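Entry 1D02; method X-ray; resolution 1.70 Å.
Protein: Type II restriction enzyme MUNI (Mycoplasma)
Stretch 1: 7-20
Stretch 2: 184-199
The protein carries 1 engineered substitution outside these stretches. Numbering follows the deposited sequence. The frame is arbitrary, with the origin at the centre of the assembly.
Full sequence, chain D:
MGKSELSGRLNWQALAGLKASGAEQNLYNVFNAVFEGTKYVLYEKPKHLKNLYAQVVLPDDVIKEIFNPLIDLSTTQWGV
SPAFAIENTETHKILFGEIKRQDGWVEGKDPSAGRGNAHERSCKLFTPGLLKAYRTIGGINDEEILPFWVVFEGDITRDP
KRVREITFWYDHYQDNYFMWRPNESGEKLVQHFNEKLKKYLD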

# COMPACT_ATOMS: atom_id res chain seq x y z
N SER D 7 29.97 -8.89 18.14
CA SER D 7 29.30 -7.78 18.83
C SER D 7 27.80 -7.76 18.62
O SER D 7 27.11 -7.06 19.33
CB SER D 7 29.88 -6.43 18.39
OG SER D 7 29.67 -6.21 17.01
N GLY D 8 27.32 -8.54 17.64
CA GLY D 8 25.89 -8.60 17.38
C GLY D 8 25.34 -10.02 17.35
O GLY D 8 24.22 -10.23 16.87
N ARG D 9 26.08 -11.00 17.87
CA ARG D 9 25.61 -12.38 17.84
C ARG D 9 24.30 -12.61 18.61
O ARG D 9 24.17 -12.23 19.76
CB ARG D 9 26.69 -13.34 18.36
CG ARG D 9 26.30 -14.81 18.16
CD ARG D 9 27.41 -15.77 18.43
NE ARG D 9 28.62 -15.45 17.68
CZ ARG D 9 29.78 -16.07 17.87
NH1 ARG D 9 29.86 -17.04 18.76
NH2 ARG D 9 30.87 -15.70 17.20
N LEU D 10 23.35 -13.27 17.95
CA LEU D 10 22.07 -13.53 18.56
C LEU D 10 22.13 -14.76 19.48
O LEU D 10 23.09 -15.54 19.41
CB LEU D 10 21.02 -13.70 17.44
CG LEU D 10 20.84 -12.47 16.55
CD1 LEU D 10 19.65 -12.69 15.58
CD2 LEU D 10 20.52 -11.27 17.43
N ASN D 11 21.13 -14.92 20.35
CA ASN D 11 21.11 -16.04 21.30
C ASN D 11 20.40 -17.24 20.71
O ASN D 11 19.26 -17.55 21.09
CB ASN D 11 20.42 -15.59 22.57
CG ASN D 11 20.65 -16.54 23.74
OD1 ASN D 11 20.99 -17.71 23.54
ND2 ASN D 11 20.43 -16.05 24.95
N TRP D 12 21.09 -17.92 19.81
CA TRP D 12 20.53 -19.06 19.14
C TRP D 12 20.21 -20.20 20.10
O TRP D 12 19.28 -20.97 19.85
CB TRP D 12 21.48 -19.52 18.03
CG TRP D 12 21.67 -18.45 16.97
CD1 TRP D 12 22.72 -17.57 16.85
CD2 TRP D 12 20.75 -18.12 15.91
NE1 TRP D 12 22.51 -16.72 15.79
CE2 TRP D 12 21.31 -17.04 15.18
CE3 TRP D 12 19.50 -18.64 15.50
CZ2 TRP D 12 20.68 -16.46 14.08
CZ3 TRP D 12 18.87 -18.07 14.39
CH2 TRP D 12 19.46 -16.99 13.69
N GLN D 13 20.96 -20.32 21.20
CA GLN D 13 20.69 -21.39 22.16
C GLN D 13 19.35 -21.18 22.85
O GLN D 13 18.63 -22.16 23.10
CB GLN D 13 21.80 -21.48 23.21
CG GLN D 13 23.18 -21.84 22.62
CD GLN D 13 24.08 -20.61 22.46
OE1 GLN D 13 23.60 -19.52 22.10
NE2 GLN D 13 25.39 -20.79 22.73
N ALA D 14 18.99 -19.93 23.15
CA ALA D 14 17.72 -19.66 23.81
C ALA D 14 16.59 -20.01 22.85
O ALA D 14 15.58 -20.55 23.27
CB ALA D 14 17.60 -18.21 24.22
N LEU D 15 16.76 -19.70 21.56
CA LEU D 15 15.72 -20.04 20.57
C LEU D 15 15.59 -21.57 20.43
O LEU D 15 14.46 -22.11 20.32
CB LEU D 15 16.05 -19.41 19.21
CG LEU D 15 15.08 -19.77 18.06
CD1 LEU D 15 13.65 -19.35 18.45
CD2 LEU D 15 15.48 -19.06 16.79
N ALA D 16 16.73 -22.27 20.43
CA ALA D 16 16.68 -23.73 20.33
C ALA D 16 15.94 -24.28 21.56
O ALA D 16 15.21 -25.27 21.46
CB ALA D 16 18.10 -24.30 20.23
N GLY D 17 16.13 -23.66 22.72
CA GLY D 17 15.43 -24.11 23.91
C GLY D 17 13.91 -23.95 23.75
O GLY D 17 13.14 -24.83 24.14
N LEU D 18 13.49 -22.83 23.19
CA LEU D 18 12.05 -22.59 22.95
C LEU D 18 11.53 -23.66 22.01
O LEU D 18 10.47 -24.26 22.25
CB LEU D 18 11.84 -21.19 22.34
CG LEU D 18 10.42 -20.84 21.89
CD1 LEU D 18 9.45 -20.85 23.06
CD2 LEU D 18 10.42 -19.47 21.24
N LYS D 19 12.27 -23.93 20.94
CA LYS D 19 11.83 -24.95 19.99
C LYS D 19 11.72 -26.31 20.71
O LYS D 19 10.72 -27.02 20.58
CB LYS D 19 12.82 -25.05 18.82
CG LYS D 19 12.45 -26.13 17.80
CD LYS D 19 13.51 -26.25 16.70
CE LYS D 19 13.08 -27.26 15.64
NZ LYS D 19 14.16 -27.47 14.62
N ALA D 20 12.73 -26.64 21.50
CA ALA D 20 12.73 -27.94 22.19
C ALA D 20 11.62 -28.11 23.22
O ALA D 20 11.28 -29.25 23.56
CB ALA D 20 14.09 -28.16 22.86
N GLU D 184 7.06 -23.98 9.44
CA GLU D 184 8.44 -23.52 9.47
C GLU D 184 8.76 -23.11 10.89
O GLU D 184 7.91 -22.57 11.59
CB GLU D 184 8.63 -22.35 8.52
CG GLU D 184 10.08 -21.96 8.34
CD GLU D 184 10.94 -23.15 7.93
OE1 GLU D 184 10.76 -23.64 6.79
OE2 GLU D 184 11.78 -23.60 8.74
N SER D 185 9.98 -23.37 11.34
CA SER D 185 10.32 -23.00 12.70
C SER D 185 10.78 -21.56 12.78
O SER D 185 10.97 -20.90 11.75
CB SER D 185 11.41 -23.92 13.26
OG SER D 185 12.59 -23.77 12.51
N GLY D 186 10.97 -21.08 14.01
CA GLY D 186 11.41 -19.72 14.24
C GLY D 186 12.80 -19.41 13.71
O GLY D 186 13.10 -18.28 13.31
N GLU D 187 13.66 -20.42 13.68
CA GLU D 187 15.02 -20.24 13.19
C GLU D 187 15.08 -19.56 11.81
O GLU D 187 15.86 -18.63 11.60
CB GLU D 187 15.74 -21.60 13.19
CG GLU D 187 17.19 -21.53 12.71
CD GLU D 187 17.91 -22.88 12.79
OE1 GLU D 187 17.30 -23.92 12.42
OE2 GLU D 187 19.09 -22.90 13.20
N LYS D 188 14.27 -20.03 10.86
CA LYS D 188 14.26 -19.46 9.53
C LYS D 188 13.87 -17.97 9.55
O LYS D 188 14.43 -17.17 8.80
CB LYS D 188 13.28 -20.24 8.66
CG LYS D 188 13.23 -19.79 7.23
CD LYS D 188 13.99 -20.75 6.32
CE LYS D 188 13.56 -20.54 4.86
NZ LYS D 188 12.18 -21.09 4.52
N LEU D 189 12.89 -17.63 10.38
CA LEU D 189 12.42 -16.25 10.53
C LEU D 189 13.58 -15.37 11.04
O LEU D 189 13.86 -14.31 10.47
CB LEU D 189 11.25 -16.18 11.53
CG LEU D 189 10.79 -14.78 11.96
CD1 LEU D 189 10.13 -14.08 10.78
CD2 LEU D 189 9.81 -14.89 13.14
N VAL D 190 14.24 -15.83 12.08
CA VAL D 190 15.35 -15.06 12.65
C VAL D 190 16.53 -14.99 11.68
O VAL D 190 17.19 -13.94 11.57
CB VAL D 190 15.81 -15.64 14.04
CG1 VAL D 190 16.95 -14.79 14.61
CG2 VAL D 190 14.64 -15.62 15.05
N GLN D 191 16.79 -16.07 10.94
CA GLN D 191 17.91 -16.05 9.99
C GLN D 191 17.69 -14.97 8.95
O GLN D 191 18.65 -14.32 8.52
CB GLN D 191 18.09 -17.41 9.31
CG GLN D 191 18.60 -18.49 10.27
CD GLN D 191 18.71 -19.86 9.62
OE1 GLN D 191 17.81 -20.23 8.84
NE2 GLN D 191 19.70 -20.58 9.91
N HIS D 192 16.44 -14.73 8.54
CA HIS D 192 16.20 -13.68 7.55
C HIS D 192 16.64 -12.33 8.14
O HIS D 192 17.37 -11.58 7.50
CB HIS D 192 14.73 -13.61 7.16
CG HIS D 192 14.44 -12.65 6.04
ND1 HIS D 192 14.30 -11.29 6.25
CD2 HIS D 192 14.35 -12.85 4.71
CE1 HIS D 192 14.14 -10.69 5.08
NE2 HIS D 192 14.17 -11.61 4.13
N PHE D 193 16.17 -12.03 9.34
CA PHE D 193 16.55 -10.78 10.01
C PHE D 193 18.08 -10.73 10.19
O PHE D 193 18.73 -9.75 9.83
CB PHE D 193 15.90 -10.72 11.40
CG PHE D 193 16.46 -9.63 12.27
CD1 PHE D 193 16.12 -8.30 12.06
CD2 PHE D 193 17.34 -9.95 13.32
CE1 PHE D 193 16.65 -7.28 12.88
CE2 PHE D 193 17.88 -8.95 14.13
CZ PHE D 193 17.53 -7.61 13.91
N ASN D 194 18.64 -11.80 10.74
CA ASN D 194 20.08 -11.85 11.02
C ASN D 194 20.98 -11.60 9.81
O ASN D 194 21.93 -10.81 9.88
CB ASN D 194 20.41 -13.22 11.62
CG ASN D 194 21.79 -13.28 12.20
OD1 ASN D 194 22.58 -14.17 11.84
ND2 ASN D 194 22.11 -12.35 13.08
N GLU D 195 20.65 -12.25 8.71
CA GLU D 195 21.45 -12.17 7.49
C GLU D 195 21.18 -10.98 6.60
O GLU D 195 22.08 -10.48 5.93
CB GLU D 195 21.25 -13.46 6.68
CG GLU D 195 21.85 -14.71 7.32
CD GLU D 195 21.27 -16.03 6.76
OE1 GLU D 195 20.69 -16.03 5.65
OE2 GLU D 195 21.42 -17.07 7.44
N LYS D 196 19.94 -10.49 6.61
CA LYS D 196 19.57 -9.42 5.70
C LYS D 196 19.19 -8.05 6.23
O LYS D 196 19.27 -7.06 5.49
CB LYS D 196 18.42 -9.92 4.82
CG LYS D 196 18.79 -11.20 4.08
CD LYS D 196 17.60 -11.86 3.44
CE LYS D 196 18.07 -12.97 2.52
NZ LYS D 196 16.95 -13.87 2.14
N LEU D 197 18.80 -7.97 7.50
CA LEU D 197 18.34 -6.71 8.06
C LEU D 197 19.09 -6.17 9.28
O LEU D 197 19.18 -4.96 9.47
CB LEU D 197 16.86 -6.85 8.41
CG LEU D 197 15.94 -7.35 7.28
CD1 LEU D 197 14.53 -7.66 7.86
CD2 LEU D 197 15.84 -6.29 6.20
N LYS D 198 19.62 -7.06 10.10
CA LYS D 198 20.30 -6.67 11.33
C LYS D 198 21.41 -5.63 11.14
O LYS D 198 21.53 -4.71 11.94
CB LYS D 198 20.87 -7.92 12.03
CG LYS D 198 21.32 -7.68 13.48
CD LYS D 198 21.85 -8.96 14.14
CE LYS D 198 23.32 -9.19 13.78
NZ LYS D 198 23.82 -10.51 14.25
N LYS D 199 22.17 -5.79 10.07
CA LYS D 199 23.27 -4.88 9.78
C LYS D 199 22.80 -3.44 9.59
O LYS D 199 23.59 -2.51 9.75
CB LYS D 199 24.03 -5.33 8.53
CG LYS D 199 23.22 -5.28 7.24
CD LYS D 199 24.03 -5.91 6.09
CE LYS D 199 23.24 -5.89 4.77
NZ LYS D 199 24.02 -6.53 3.64
O HOH W 1 14.55 -24.74 14.26

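The two stretches lie far apart in sequence but pack as a nearly antiparallel pair: the axes of helix 12-20 and the helix that begins near Gly186 run at 155° to each other and approach to 10.9 Å. The CA register runs accordingly, from Leu10 opposite Asn194 (8.0 Å between CA atoms) through Leu15 opposite Glu187 (CA to CA, 7.4 Å) to Lys19 opposite Ser185 (CA to CA, 7.7 Å). Together the stretches bury 499 Å².

The clearest bump is Trp12. Its CA-to-CB bond points sideways, yet with chi1 at -63° (m) and chi2 at 100° the indole reaches across and fills a hollow formed by Glu187, Val190, Gln191 and Asn194, residues spaced i, i+3, i+4 and i+7 over about two turns of the facing helix. Trp12 CH2 lies 3.5 Å from Val190 CG1 and 3.8 Å from Gln191 CG, both oblique to the ring, while Trp12 CZ3 lies 4.1 Å from Glu187 O, which meets the ring at its edge. It is thus the six-membered end of the indole that enters the hollow.

Val190 is the projection from the other side. Its CA-to-CB bond points toward stretch 1, and its two methyls divide the neighbours: CG1 packs against Trp12 and also lies 3.6 Å from Leu10 CD1, whereas Val190 CG2 is 3.9 Å from Leu15 CD2. Leu10 CD1 in turn approaches the edge of the Phe193 ring, 4.2 Å from Phe193 CD2. Leu15, in the t, p rotamer, lays its CD2 methyl against backbone, 3.8 Å from Glu187 CA and 4.1 Å from Gly186 C. The absence of a side chain at Gly186 matters for this fit, since an ideal CB there would point toward stretch 1 and come within 3.5 Å of Leu15 CD1.

Gly8 leaves a similar space at the other end. An ideal CB on it would lie a tight 3.5 Å from Lys198 CE, where the lysine chain now passes. Lys198, with chi3 turned to 83° (p), donates from NZ to Gly8 O at 2.7 Å, the one direct hydrogen bond between the stretches. Its aliphatic part also helps cover Leu10, with Lys198 CD 4.2 Å from Leu10 CD2.

At the far end the surfaces are joined more loosely. The fully extended Lys19 brings CE to 4.4 Å from Ser185 CB, and a water bridges the polar ends: it accepts from Lys19 NZ at 2.8 Å, lies 2.8 Å from Ser185 OG in a hydrogen bond, and donates weakly to Glu187 OE1 at 3.4 Å.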